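Local coordinates for protein diaminopimelate decarboxylase (Methanocaldococcus jannaschii, PDB 1TWI) that catalyses the pyridoxal 5'-phosphate-dependent decarboxylation of meso-diaminopimelate to L-lysine, the last step of lysine biosynthesis by the diaminopimelate pathway, at residues Phe14-Gly18 and Val34-Glu38; Gln39-Tyr44 and Ser294-Ala299; Ala50-Trp54 and Leu267-Asn273; Lys115-Ile121 and Leu141-Thr145. One frame throughout, in Å; residues are numbered along the deposited sequence.

Contact 1. Residues Phe14-Gly18 and Val34-Glu38; sequences FFIDG and VMSEE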
loop_
_atom_site.group_PDB
_atom_site.type_symbol
_atom_site.label_atom_id
_atom_site.label_comp_id
_atom_site.label_asym_id
_atom_site.label_seq_id
_atom_site.Cartn_x
_atom_site.Cartn_y
_atom_site.Cartn_z
ATOM N N PHE A 14 -3.726 10.167 -28.247
ATOM C CA PHE A 14 -3.297 8.819 -27.852
ATOM C C PHE A 14 -4.447 7.811 -27.962
ATOM O O PHE A 14 -5.570 8.074 -27.505
ATOM C CB PHE A 14 -2.774 8.880 -26.395
ATOM C CG PHE A 14 -2.236 7.555 -25.852
ATOM C CD1 PHE A 14 -1.203 6.896 -26.493
ATOM C CD2 PHE A 14 -2.711 7.038 -24.634
ATOM C CE1 PHE A 14 -0.608 5.704 -25.915
ATOM C CE2 PHE A 14 -2.141 5.863 -24.057
ATOM C CZ PHE A 14 -1.085 5.206 -24.712
ATOM N N PHE A 15 -4.151 6.635 -28.515
ATOM C CA PHE A 15 -5.135 5.542 -28.673
ATOM C C PHE A 15 -4.676 4.229 -28.025
ATOM O O PHE A 15 -3.476 3.930 -28.050
ATOM C CB PHE A 15 -5.411 5.257 -30.178
ATOM C CG PHE A 15 -6.316 6.331 -30.844
ATOM C CD1 PHE A 15 -5.809 7.590 -31.158
ATOM C CD2 PHE A 15 -7.646 6.065 -31.104
ATOM C CE1 PHE A 15 -6.633 8.584 -31.738
ATOM C CE2 PHE A 15 -8.504 7.045 -31.693
ATOM C CZ PHE A 15 -7.998 8.297 -32.008
ATOM N N ILE A 16 -5.614 3.445 -27.474
ATOM C CA ILE A 16 -5.286 2.124 -26.892
ATOM C C ILE A 16 -6.240 1.184 -27.584
ATOM O O ILE A 16 -7.466 1.357 -27.468
ATOM C CB ILE A 16 -5.546 2.059 -25.338
ATOM C CG1 ILE A 16 -4.676 3.130 -24.639
ATOM C CG2 ILE A 16 -5.275 0.565 -24.827
ATOM C CD1 ILE A 16 -5.151 3.565 -23.266
ATOM N N ASP A 17 -5.702 0.212 -28.324
ATOM C CA ASP A 17 -6.536 -0.716 -29.078
ATOM C C ASP A 17 -7.505 -0.019 -30.023
ATOM O O ASP A 17 -8.608 -0.529 -30.290
ATOM C CB ASP A 17 -7.334 -1.621 -28.158
ATOM C CG ASP A 17 -6.473 -2.687 -27.537
ATOM O OD1 ASP A 17 -5.565 -3.205 -28.227
ATOM O OD2 ASP A 17 -6.716 -3.032 -26.367
ATOM N N GLY A 18 -7.102 1.148 -30.526
ATOM C CA GLY A 18 -7.999 1.845 -31.429
ATOM C C GLY A 18 -9.013 2.767 -30.738
ATOM O O GLY A 18 -9.760 3.473 -31.447
ATOM N N VAL A 34 -6.974 1.325 -17.812
ATOM C CA VAL A 34 -7.457 0.775 -19.089
ATOM C C VAL A 34 -6.561 -0.484 -19.300
ATOM O O VAL A 34 -5.311 -0.402 -19.316
ATOM C CB VAL A 34 -7.241 1.785 -20.261
ATOM C CG1 VAL A 34 -7.730 1.177 -21.645
ATOM C CG2 VAL A 34 -8.018 3.099 -19.951
ATOM N N MET A 35 -7.181 -1.628 -19.498
ATOM C CA MET A 35 -6.435 -2.847 -19.706
ATOM C C MET A 35 -6.678 -3.251 -21.131
ATOM O O MET A 35 -7.845 -3.378 -21.525
ATOM C CB MET A 35 -6.952 -3.960 -18.768
ATOM C CG MET A 35 -6.588 -3.688 -17.277
ATOM S SD MET A 35 -4.746 -3.717 -16.970
ATOM C CE MET A 35 -4.376 -5.402 -17.160
ATOM N N SER A 36 -5.605 -3.487 -21.895
ATOM C CA SER A 36 -5.736 -3.904 -23.320
ATOM C C SER A 36 -5.836 -5.432 -23.403
ATOM O O SER A 36 -4.879 -6.175 -23.060
ATOM C CB SER A 36 -4.508 -3.447 -24.147
ATOM O OG SER A 36 -4.530 -4.068 -25.432
ATOM N N GLU A 37 -6.988 -5.917 -23.857
ATOM C CA GLU A 37 -7.175 -7.348 -23.974
ATOM C C GLU A 37 -6.201 -7.910 -24.998
ATOM O O GLU A 37 -5.610 -8.963 -24.781
ATOM C CB GLU A 37 -8.611 -7.657 -24.415
ATOM C CG GLU A 37 -8.859 -9.150 -24.689
ATOM C CD GLU A 37 -10.322 -9.364 -25.031
ATOM O OE1 GLU A 37 -11.107 -9.686 -24.129
ATOM O OE2 GLU A 37 -10.713 -9.157 -26.187
ATOM N N GLU A 38 -6.028 -7.227 -26.130
ATOM C CA GLU A 38 -5.088 -7.752 -27.141
ATOM C C GLU A 38 -3.633 -7.756 -26.608
ATOM O O GLU A 38 -2.862 -8.659 -26.916
ATOM C CB GLU A 38 -5.189 -6.898 -28.433
ATOM C CG GLU A 38 -4.242 -7.286 -29.588
ATOM C CD GLU A 38 -4.479 -8.685 -30.186
ATOM O OE1 GLU A 38 -5.579 -9.279 -30.026
ATOM O OE2 GLU A 38 -3.534 -9.181 -30.848
#
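A chi1 of 169° swings S36 OG away from its backbone N, while D17 holds CG beside its own (chi1 -75°); the two torsions bring hydroxyl and carboxylate together where strand 32-36 runs into helix 37-58. S36 is the N-cap of that helix. Its OG donates to D17 OD2 at 2.6 Å, meeting the oxygen on its syn side but 23° out of the carboxylate plane, and accepts from the amide of Q39 in the first turn. D17 thereby fixes the rotation of the capping hydroxyl. T406 OG1 is a further hydrogen-bond partner of D17 OD2, and T6 OG1 of S36 OG, so strand 402-407 and the N-terminal loop are tied into the same polar cluster. Next to it the contact is apolar. I16 and V34 reach toward each other tip to tip, CD1 of I16 lying 3.9 Å from CG1 of V34, and I16 CG2 settles against S36 CB at 4.1 Å. In this way the small antiparallel sheet that includes strand 13-16 is fastened to the large mixed sheet at the point where the long helix starts. The other carboxylate oxygen, D17 OD1, lies 3.7 Å from CB of E38.

Contact 2. Residues Gln39-Tyr44 and Ser294-Ala299; sequences QIKINY and SLVATA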
loop_
_atom_site.group_PDB
_atom_site.type_symbol
_atom_site.label_atom_id
_atom_site.label_comp_id
_atom_site.label_asym_id
_atom_site.label_seq_id
_atom_site.Cartn_x
_atom_site.Cartn_y
_atom_site.Cartn_z
ATOM N N GLN A 39 -3.224 -6.741 -25.857
ATOM C CA GLN A 39 -1.857 -6.788 -25.348
ATOM C C GLN A 39 -1.652 -8.047 -24.430
ATOM O O GLN A 39 -0.567 -8.663 -24.424
ATOM C CB GLN A 39 -1.530 -5.516 -24.528
ATOM C CG GLN A 39 -0.076 -5.497 -24.067
ATOM C CD GLN A 39 0.871 -5.425 -25.273
ATOM O OE1 GLN A 39 1.608 -6.391 -25.596
ATOM N NE2 GLN A 39 0.815 -4.313 -25.973
ATOM N N ILE A 40 -2.658 -8.392 -23.611
ATOM C CA ILE A 40 -2.532 -9.581 -22.765
ATOM C C ILE A 40 -2.417 -10.822 -23.661
ATOM O O ILE A 40 -1.592 -11.732 -23.387
ATOM C CB ILE A 40 -3.744 -9.748 -21.780
ATOM C CG1 ILE A 40 -3.754 -8.587 -20.775
ATOM C CG2 ILE A 40 -3.630 -11.097 -21.009
ATOM C CD1 ILE A 40 -4.980 -8.522 -19.859
ATOM N N LYS A 41 -3.220 -10.893 -24.725
ATOM C CA LYS A 41 -3.118 -12.061 -25.623
ATOM C C LYS A 41 -1.747 -12.103 -26.261
ATOM O O LYS A 41 -1.153 -13.191 -26.410
ATOM C CB LYS A 41 -4.163 -12.017 -26.759
ATOM C CG LYS A 41 -5.643 -12.074 -26.259
ATOM C CD LYS A 41 -6.570 -12.143 -27.513
ATOM C CE LYS A 41 -7.941 -11.658 -27.186
ATOM N NZ LYS A 41 -8.570 -12.519 -26.148
ATOM N N ILE A 42 -1.242 -10.949 -26.644
ATOM C CA ILE A 42 0.128 -10.925 -27.236
ATOM C C ILE A 42 1.187 -11.400 -26.230
ATOM O O ILE A 42 2.065 -12.233 -26.559
ATOM C CB ILE A 42 0.500 -9.495 -27.686
ATOM C CG1 ILE A 42 -0.302 -9.184 -28.967
ATOM C CG2 ILE A 42 2.077 -9.379 -27.848
ATOM C CD1 ILE A 42 -0.339 -7.708 -29.360
ATOM N N ASN A 43 1.105 -10.893 -24.996
ATOM C CA ASN A 43 2.122 -11.292 -24.004
ATOM C C ASN A 43 2.054 -12.801 -23.722
ATOM O O ASN A 43 3.083 -13.470 -23.604
ATOM C CB ASN A 43 1.935 -10.476 -22.690
ATOM C CG ASN A 43 2.233 -8.985 -22.876
ATOM O OD1 ASN A 43 2.828 -8.583 -23.892
ATOM N ND2 ASN A 43 1.825 -8.149 -21.906
ATOM N N TYR A 44 0.831 -13.328 -23.608
ATOM C CA TYR A 44 0.637 -14.729 -23.331
ATOM C C TYR A 44 1.147 -15.561 -24.512
ATOM O O TYR A 44 1.842 -16.558 -24.338
ATOM C CB TYR A 44 -0.858 -15.045 -23.138
ATOM C CG TYR A 44 -1.097 -16.501 -22.832
ATOM C CD1 TYR A 44 -0.661 -17.054 -21.629
ATOM C CD2 TYR A 44 -1.703 -17.332 -23.756
ATOM C CE1 TYR A 44 -0.825 -18.419 -21.360
ATOM C CE2 TYR A 44 -1.877 -18.691 -23.507
ATOM C CZ TYR A 44 -1.438 -19.224 -22.303
ATOM O OH TYR A 44 -1.632 -20.567 -22.043
ATOM N N SER A 294 5.223 -10.028 -16.437
ATOM C CA SER A 294 5.398 -10.157 -17.884
ATOM C C SER A 294 4.170 -10.601 -18.703
ATOM O O SER A 294 4.233 -10.664 -19.957
ATOM C CB SER A 294 6.643 -11.031 -18.218
ATOM O OG SER A 294 6.525 -12.322 -17.662
ATOM N N LEU A 295 3.063 -10.955 -18.032
ATOM C CA LEU A 295 1.846 -11.202 -18.797
ATOM C C LEU A 295 0.930 -9.988 -18.812
ATOM O O LEU A 295 0.245 -9.761 -19.808
ATOM C CB LEU A 295 0.985 -12.348 -18.253
ATOM C CG LEU A 295 1.601 -13.719 -18.552
ATOM C CD1 LEU A 295 0.715 -14.760 -17.975
ATOM C CD2 LEU A 295 1.768 -13.899 -20.085
ATOM N N VAL A 296 0.871 -9.227 -17.722
ATOM C CA VAL A 296 -0.091 -8.143 -17.702
ATOM C C VAL A 296 0.377 -6.704 -17.580
ATOM O O VAL A 296 -0.387 -5.803 -17.889
ATOM C CB VAL A 296 -1.179 -8.409 -16.584
ATOM C CG1 VAL A 296 -1.883 -9.770 -16.863
ATOM C CG2 VAL A 296 -0.513 -8.457 -15.143
ATOM N N ALA A 297 1.613 -6.475 -17.145
ATOM C CA ALA A 297 2.039 -5.112 -16.917
ATOM C C ALA A 297 1.880 -4.171 -18.089
ATOM O O ALA A 297 1.311 -3.089 -17.926
ATOM C CB ALA A 297 3.556 -5.080 -16.440
ATOM N N THR A 298 2.408 -4.568 -19.251
ATOM C CA THR A 298 2.365 -3.681 -20.430
ATOM C C THR A 298 0.955 -3.511 -21.017
ATOM O O THR A 298 0.768 -2.720 -21.925
ATOM C CB THR A 298 3.291 -4.222 -21.574
ATOM O OG1 THR A 298 2.889 -5.528 -21.928
ATOM C CG2 THR A 298 4.750 -4.258 -21.113
ATOM N N ALA A 299 -0.027 -4.278 -20.525
ATOM C CA ALA A 299 -1.386 -4.145 -21.034
ATOM C C ALA A 299 -2.171 -3.035 -20.285
ATOM O O ALA A 299 -3.267 -2.644 -20.727
ATOM C CB ALA A 299 -2.158 -5.501 -20.876
HETATM O O HOH W 1 4.500 -6.493 -24.050
#
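A299 pushes its methyl into the angle between two side chains of helix 37-58: CB lies 3.5 Å from I40 CG1, tighter than normal van der Waals contact, and 3.7 Å from Q39 CB. Alongside, a chi1 of -176° carries Q39 CG over the backbone of 298-299, with A299 CA 3.6 Å away. One turn further on the same segment supplies a second bump: L295 lays CD2 against the backbone of Y44, 3.5 Å from Y44 CA, and the methyl comes up to the edge of the tyrosine ring, near its plane.

Between these two fittings lies N43. Its flat amide slots in between L295 and T298, with both N-H bonds in use: ND2 gives one to T298 OG1 at 2.8 Å, the other to L295 O at 3.1 Å. Both acceptors lie close to the amide plane, although N43 approaches the L295 carbonyl from above the carbonyl's own plane, 68° out of it. A water lies 2.7 Å from N43 OD1 and probably donates to it, and it also bonds T298 OG1.

Segment 294-299 directly follows the cofactor-binding residues E290-R293, and S294 OG is bonded to Y47 of the same long helix. With both N-H bonds engaged, the buried amide of N43 is fixed in rotation and satisfies one buried carbonyl, L295 O, and the T298 hydroxyl.

Contact 3. Residues Ala50-Trp54 and Leu267-Asn273; sequences AFKRW and LADAIIN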
loop_
_atom_site.group_PDB
_atom_site.type_symbol
_atom_site.label_atom_id
_atom_site.label_comp_id
_atom_site.label_asym_id
_atom_site.label_seq_id
_atom_site.Cartn_x
_atom_site.Cartn_y
_atom_site.Cartn_z
ATOM N N ALA A 50 7.379 -19.091 -27.549
ATOM C CA ALA A 50 8.738 -19.277 -27.125
ATOM C C ALA A 50 8.970 -20.637 -26.465
ATOM O O ALA A 50 10.029 -21.245 -26.661
ATOM C CB ALA A 50 9.143 -18.166 -26.184
ATOM N N PHE A 51 8.002 -21.132 -25.700
ATOM C CA PHE A 51 8.231 -22.383 -24.991
ATOM C C PHE A 51 7.596 -23.653 -25.584
ATOM O O PHE A 51 7.770 -24.705 -25.037
ATOM C CB PHE A 51 7.820 -22.245 -23.498
ATOM C CG PHE A 51 8.795 -21.439 -22.665
ATOM C CD1 PHE A 51 9.802 -22.072 -21.953
ATOM C CD2 PHE A 51 8.715 -20.047 -22.622
ATOM C CE1 PHE A 51 10.724 -21.328 -21.206
ATOM C CE2 PHE A 51 9.640 -19.273 -21.872
ATOM C CZ PHE A 51 10.656 -19.914 -21.158
ATOM N N LYS A 52 6.906 -23.591 -26.724
ATOM C CA LYS A 52 6.293 -24.819 -27.244
ATOM C C LYS A 52 7.352 -25.859 -27.609
ATOM O O LYS A 52 7.074 -27.042 -27.713
ATOM C CB LYS A 52 5.421 -24.510 -28.470
ATOM C CG LYS A 52 6.198 -23.940 -29.631
ATOM C CD LYS A 52 5.239 -23.769 -30.804
ATOM C CE LYS A 52 5.774 -22.856 -31.880
ATOM N NZ LYS A 52 4.588 -22.409 -32.736
ATOM N N ARG A 53 8.561 -25.401 -27.839
ATOM C CA ARG A 53 9.641 -26.311 -28.105
ATOM C C ARG A 53 9.757 -27.375 -26.964
ATOM O O ARG A 53 10.138 -28.532 -27.197
ATOM C CB ARG A 53 10.943 -25.506 -28.187
ATOM C CG ARG A 53 12.164 -26.344 -28.285
ATOM C CD ARG A 53 13.416 -25.504 -28.419
ATOM N NE ARG A 53 14.601 -26.359 -28.349
ATOM C CZ ARG A 53 15.767 -25.932 -27.891
ATOM N NH1 ARG A 53 15.884 -24.673 -27.484
ATOM N NH2 ARG A 53 16.792 -26.757 -27.801
ATOM N N TRP A 54 9.484 -26.980 -25.722
ATOM C CA TRP A 54 9.587 -27.949 -24.614
ATOM C C TRP A 54 8.722 -29.177 -24.886
ATOM O O TRP A 54 9.197 -30.324 -24.838
ATOM C CB TRP A 54 9.144 -27.330 -23.262
ATOM C CG TRP A 54 9.416 -28.294 -22.152
ATOM C CD1 TRP A 54 8.499 -28.960 -21.348
ATOM C CD2 TRP A 54 10.698 -28.689 -21.705
ATOM N NE1 TRP A 54 9.176 -29.742 -20.412
ATOM C CE2 TRP A 54 10.524 -29.578 -20.624
ATOM C CE3 TRP A 54 12.012 -28.365 -22.120
ATOM C CZ2 TRP A 54 11.611 -30.153 -19.949
ATOM C CZ3 TRP A 54 13.081 -28.939 -21.450
ATOM C CH2 TRP A 54 12.882 -29.816 -20.381
ATOM N N LEU A 267 14.385 -16.078 -22.713
ATOM C CA LEU A 267 14.198 -16.888 -21.524
ATOM C C LEU A 267 14.113 -18.391 -21.858
ATOM O O LEU A 267 14.730 -19.214 -21.199
ATOM C CB LEU A 267 12.919 -16.460 -20.798
ATOM C CG LEU A 267 12.706 -17.184 -19.451
ATOM C CD1 LEU A 267 13.792 -16.715 -18.417
ATOM C CD2 LEU A 267 11.262 -16.778 -18.931
ATOM N N ALA A 268 13.361 -18.746 -22.897
ATOM C CA ALA A 268 13.202 -20.136 -23.284
ATOM C C ALA A 268 14.493 -20.715 -23.843
ATOM O O ALA A 268 14.834 -21.847 -23.538
ATOM C CB ALA A 268 12.107 -20.275 -24.317
ATOM N N ASP A 269 15.226 -19.940 -24.642
ATOM C CA ASP A 269 16.471 -20.483 -25.167
ATOM C C ASP A 269 17.331 -20.866 -23.965
ATOM O O ASP A 269 17.928 -21.966 -23.912
ATOM C CB ASP A 269 17.234 -19.456 -26.005
ATOM C CG ASP A 269 16.569 -19.189 -27.335
ATOM O OD1 ASP A 269 15.829 -20.094 -27.783
ATOM O OD2 ASP A 269 16.792 -18.083 -27.928
ATOM N N ALA A 270 17.389 -19.961 -23.007
ATOM C CA ALA A 270 18.183 -20.178 -21.810
ATOM C C ALA A 270 17.730 -21.358 -20.926
ATOM O O ALA A 270 18.535 -22.250 -20.524
ATOM C CB ALA A 270 18.225 -18.866 -20.991
ATOM N N ILE A 271 16.444 -21.381 -20.597
ATOM C CA ILE A 271 15.932 -22.470 -19.765
ATOM C C ILE A 271 15.988 -23.836 -20.446
ATOM O O ILE A 271 16.490 -24.818 -19.880
ATOM C CB ILE A 271 14.448 -22.185 -19.304
ATOM C CG1 ILE A 271 14.449 -21.021 -18.299
ATOM C CG2 ILE A 271 13.840 -23.460 -18.670
ATOM C CD1 ILE A 271 13.070 -20.579 -17.836
ATOM N N ILE A 272 15.479 -23.896 -21.673
ATOM C CA ILE A 272 15.380 -25.165 -22.360
ATOM C C ILE A 272 16.741 -25.790 -22.671
ATOM O O ILE A 272 16.951 -26.988 -22.397
ATOM C CB ILE A 272 14.487 -25.007 -23.642
ATOM C CG1 ILE A 272 13.053 -24.686 -23.234
ATOM C CG2 ILE A 272 14.521 -26.291 -24.508
ATOM C CD1 ILE A 272 12.166 -24.311 -24.466
ATOM N N ASN A 273 17.666 -25.000 -23.189
ATOM C CA ASN A 273 18.998 -25.544 -23.474
ATOM C C ASN A 273 19.685 -25.945 -22.154
ATOM O O ASN A 273 20.478 -26.873 -22.120
ATOM C CB ASN A 273 19.844 -24.538 -24.297
ATOM C CG ASN A 273 19.277 -24.363 -25.752
ATOM O OD1 ASN A 273 18.982 -25.369 -26.439
ATOM N ND2 ASN A 273 19.106 -23.107 -26.203
HETATM O O HOH W 2 13.994 -22.175 -27.521
#
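F51 is the knob of this helix pair: its ring drops among L267, A268, I271 and I272 of helix 264-276. The A268 methyl sits squarely over one face, a CH-pi contact with CB 3.4 Å from the ring centroid and only 9° off the normal. L267 CG approaches the rim, 3.8 Å from F51 CZ and near the ring plane, with I271 CD1 close by in the same manner. The same methyl of A268 also presses on the carbonyl of the residue before F51, A268 CB to A50 O at 3.3 Å. Next to it I272 fills the groove between R53 and W54, sliding past the indole so that CG1 comes within 4.0 Å of W54 CE3. Away from helix 264-276, F51 stacks on F62 and W54 NE1 bonds P285 O, so this half is closed in by the barrel wall.

The outer side is polar and wetter. R53 runs out extended from CG to NE and lays its guanidinium over I272 CG2, 3.6 Å from CZ. From its edge NH2 donates to N273 OD1 at 2.9 Å, with a weak second bond from NH1. A water links NH1 to D269 OD1, the charges themselves being too far apart for a salt bridge; R53 NE forms a salt bridge with E57.

The short segments run nearly parallel, 17° apart with axes 9.0 Å from each other, as expected of adjacent outer helices in the alpha/beta (TIM) barrel of the class-II decarboxylases.

Contact 4. Residues Lys115-Ile121 and Leu141-Thr145; sequences KTKEEII and LINET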
loop_
_atom_site.group_PDB
_atom_site.type_symbol
_atom_site.label_atom_id
_atom_site.label_comp_id
_atom_site.label_asym_id
_atom_site.label_seq_id
_atom_site.Cartn_x
_atom_site.Cartn_y
_atom_site.Cartn_z
ATOM N N LYS A 115 0.562 -20.994 4.797
ATOM C CA LYS A 115 -0.680 -21.582 4.375
ATOM C C LYS A 115 -1.418 -22.056 5.624
ATOM O O LYS A 115 -0.863 -22.733 6.455
ATOM C CB LYS A 115 -0.402 -22.757 3.442
ATOM C CG LYS A 115 0.482 -22.337 2.228
ATOM C CD LYS A 115 -0.067 -22.939 0.963
ATOM C CE LYS A 115 0.968 -23.247 -0.236
ATOM N NZ LYS A 115 2.442 -23.227 0.068
ATOM N N THR A 116 -2.672 -21.701 5.739
ATOM C CA THR A 116 -3.450 -22.092 6.906
ATOM C C THR A 116 -4.191 -23.377 6.633
ATOM O O THR A 116 -4.420 -23.792 5.483
ATOM C CB THR A 116 -4.553 -21.060 7.210
ATOM O OG1 THR A 116 -5.464 -21.091 6.102
ATOM C CG2 THR A 116 -3.986 -19.643 7.401
ATOM N N LYS A 117 -4.666 -23.980 7.704
ATOM C CA LYS A 117 -5.388 -25.219 7.546
ATOM C C LYS A 117 -6.600 -25.022 6.640
ATOM O O LYS A 117 -6.917 -25.877 5.809
ATOM C CB LYS A 117 -5.869 -25.747 8.913
ATOM C CG LYS A 117 -6.525 -27.149 8.784
ATOM C CD LYS A 117 -6.522 -27.816 10.138
ATOM C CE LYS A 117 -6.631 -29.326 10.034
ATOM N NZ LYS A 117 -5.340 -30.085 9.913
ATOM N N GLU A 118 -7.316 -23.913 6.821
ATOM C CA GLU A 118 -8.481 -23.691 5.957
ATOM C C GLU A 118 -8.097 -23.616 4.464
ATOM O O GLU A 118 -8.827 -24.087 3.602
ATOM C CB GLU A 118 -9.169 -22.390 6.353
ATOM C CG GLU A 118 -9.788 -22.453 7.777
ATOM C CD GLU A 118 -8.800 -22.471 9.006
ATOM O OE1 GLU A 118 -7.546 -22.088 8.987
ATOM O OE2 GLU A 118 -9.360 -22.897 10.079
ATOM N N GLU A 119 -6.968 -22.979 4.166
ATOM C CA GLU A 119 -6.515 -22.863 2.772
ATOM C C GLU A 119 -6.115 -24.224 2.234
ATOM O O GLU A 119 -6.307 -24.533 1.048
ATOM C CB GLU A 119 -5.331 -21.888 2.669
ATOM C CG GLU A 119 -5.764 -20.427 2.822
ATOM C CD GLU A 119 -4.565 -19.469 2.828
ATOM O OE1 GLU A 119 -3.564 -19.774 3.536
ATOM O OE2 GLU A 119 -4.628 -18.407 2.165
ATOM N N ILE A 120 -5.495 -25.027 3.085
ATOM C CA ILE A 120 -5.092 -26.372 2.636
ATOM C C ILE A 120 -6.362 -27.233 2.341
ATOM O O ILE A 120 -6.406 -27.957 1.339
ATOM C CB ILE A 120 -4.161 -27.008 3.705
ATOM C CG1 ILE A 120 -2.800 -26.266 3.639
ATOM C CG2 ILE A 120 -3.949 -28.536 3.438
ATOM C CD1 ILE A 120 -1.976 -26.298 4.903
ATOM N N ILE A 121 -7.398 -27.105 3.189
ATOM C CA ILE A 121 -8.638 -27.872 2.979
ATOM C C ILE A 121 -9.166 -27.463 1.631
ATOM O O ILE A 121 -9.593 -28.317 0.820
ATOM C CB ILE A 121 -9.733 -27.546 4.092
ATOM C CG1 ILE A 121 -9.405 -28.305 5.396
ATOM C CG2 ILE A 121 -11.130 -27.936 3.634
ATOM C CD1 ILE A 121 -10.017 -27.658 6.706
ATOM N N LEU A 141 1.500 -30.105 8.159
ATOM C CA LEU A 141 0.110 -29.692 8.206
ATOM C C LEU A 141 -0.673 -30.216 7.017
ATOM O O LEU A 141 -1.840 -30.658 7.137
ATOM C CB LEU A 141 0.024 -28.148 8.300
ATOM C CG LEU A 141 -1.402 -27.575 8.135
ATOM C CD1 LEU A 141 -2.297 -28.029 9.304
ATOM C CD2 LEU A 141 -1.312 -26.029 8.135
ATOM N N ILE A 142 -0.058 -30.218 5.833
ATOM C CA ILE A 142 -0.783 -30.722 4.664
ATOM C C ILE A 142 -1.067 -32.236 4.803
ATOM O O ILE A 142 -2.174 -32.709 4.484
ATOM C CB ILE A 142 0.041 -30.510 3.345
ATOM C CG1 ILE A 142 0.055 -28.999 2.978
ATOM C CG2 ILE A 142 -0.523 -31.343 2.224
ATOM C CD1 ILE A 142 1.151 -28.644 1.880
ATOM N N ASN A 143 -0.067 -32.999 5.251
ATOM C CA ASN A 143 -0.256 -34.454 5.369
ATOM C C ASN A 143 -1.353 -34.722 6.458
ATOM O O ASN A 143 -2.209 -35.577 6.279
ATOM C CB ASN A 143 1.086 -35.107 5.767
ATOM C CG ASN A 143 0.989 -36.594 5.928
ATOM O OD1 ASN A 143 1.189 -37.093 7.035
ATOM N ND2 ASN A 143 0.692 -37.319 4.848
ATOM N N GLU A 144 -1.310 -33.982 7.570
ATOM C CA GLU A 144 -2.315 -34.170 8.632
ATOM C C GLU A 144 -3.720 -33.785 8.114
ATOM O O GLU A 144 -4.710 -34.452 8.404
ATOM C CB GLU A 144 -1.966 -33.316 9.859
ATOM C CG GLU A 144 -0.851 -33.881 10.767
ATOM C CD GLU A 144 -0.304 -32.803 11.733
ATOM O OE1 GLU A 144 0.645 -33.094 12.521
ATOM O OE2 GLU A 144 -0.828 -31.647 11.693
ATOM N N THR A 145 -3.815 -32.705 7.336
ATOM C CA THR A 145 -5.116 -32.270 6.814
ATOM C C THR A 145 -5.663 -33.242 5.767
ATOM O O THR A 145 -6.877 -33.585 5.752
ATOM C CB THR A 145 -4.978 -30.843 6.242
ATOM O OG1 THR A 145 -4.488 -30.009 7.295
ATOM C CG2 THR A 145 -6.315 -30.334 5.737
HETATM O O HOH W 3 -3.533 -30.481 11.813
#
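Two successive outer helices of the TIM-type barrel meet here, 117-125 and 136-149; their short segments 117-121 and 141-145 cross at -59°, and the first helix opens with a capping box. In that box E119 N donates to T116 OG1 at 3.1 Å, while T116 N returns the bond to E119 OE1, also at 3.1 Å.

Across the interface I120 does most of the apolar work. Its CD1 is pressed against L141 CD2 at 3.3 Å, tighter than usual, and leans on I142 CG1 as well; its other branch, CG2, packs 3.8 Å from T145 CG2. Toward the outside, K117 slides past T145 in the opposite direction, and a bend at chi4 (89°) turns NZ in to donate to T145 OG1 at 2.8 Å. The hydroxyl donates in turn to L141 O, 2.7 Å from OG1, which also accepts T145 N from the opposite face of the carbonyl. The ammonium has a salt bridge with E148 besides, and a water 2.7 Å from NZ relays it to E144 OE2.

H308 of the second subunit bonds K115 O and packs on L141. K115 points NZ to a salt bridge with E138, at the start of helix 136-149. Inward, I120 and I142 rest on F131 of strand 130-133, and I142 continues onto strand 153-160.

In the fold
Helix 37-58 threads contacts 1, 2 and 3 in order. Contacts 1 and 2 have centres 12 Å apart and touch, S36 N lying 2.7 Å from A299 O in a probable hydrogen bond, so the sheet domain and the barrel join there. Contact 3 lies 19 Å from contact 2, centre to centre, further along the helix. Contact 4 is nested within the loop that contact 3 closes, on another part of the barrel wall 34 Å from contact 3, centre to centre, and faces the second subunit. Contacts 2, 3 and 4 approach the cofactor: the side chains of S294, L267 and K115, respectively, are about 5, 9 and 9 Å from bound pyridoxal phosphate.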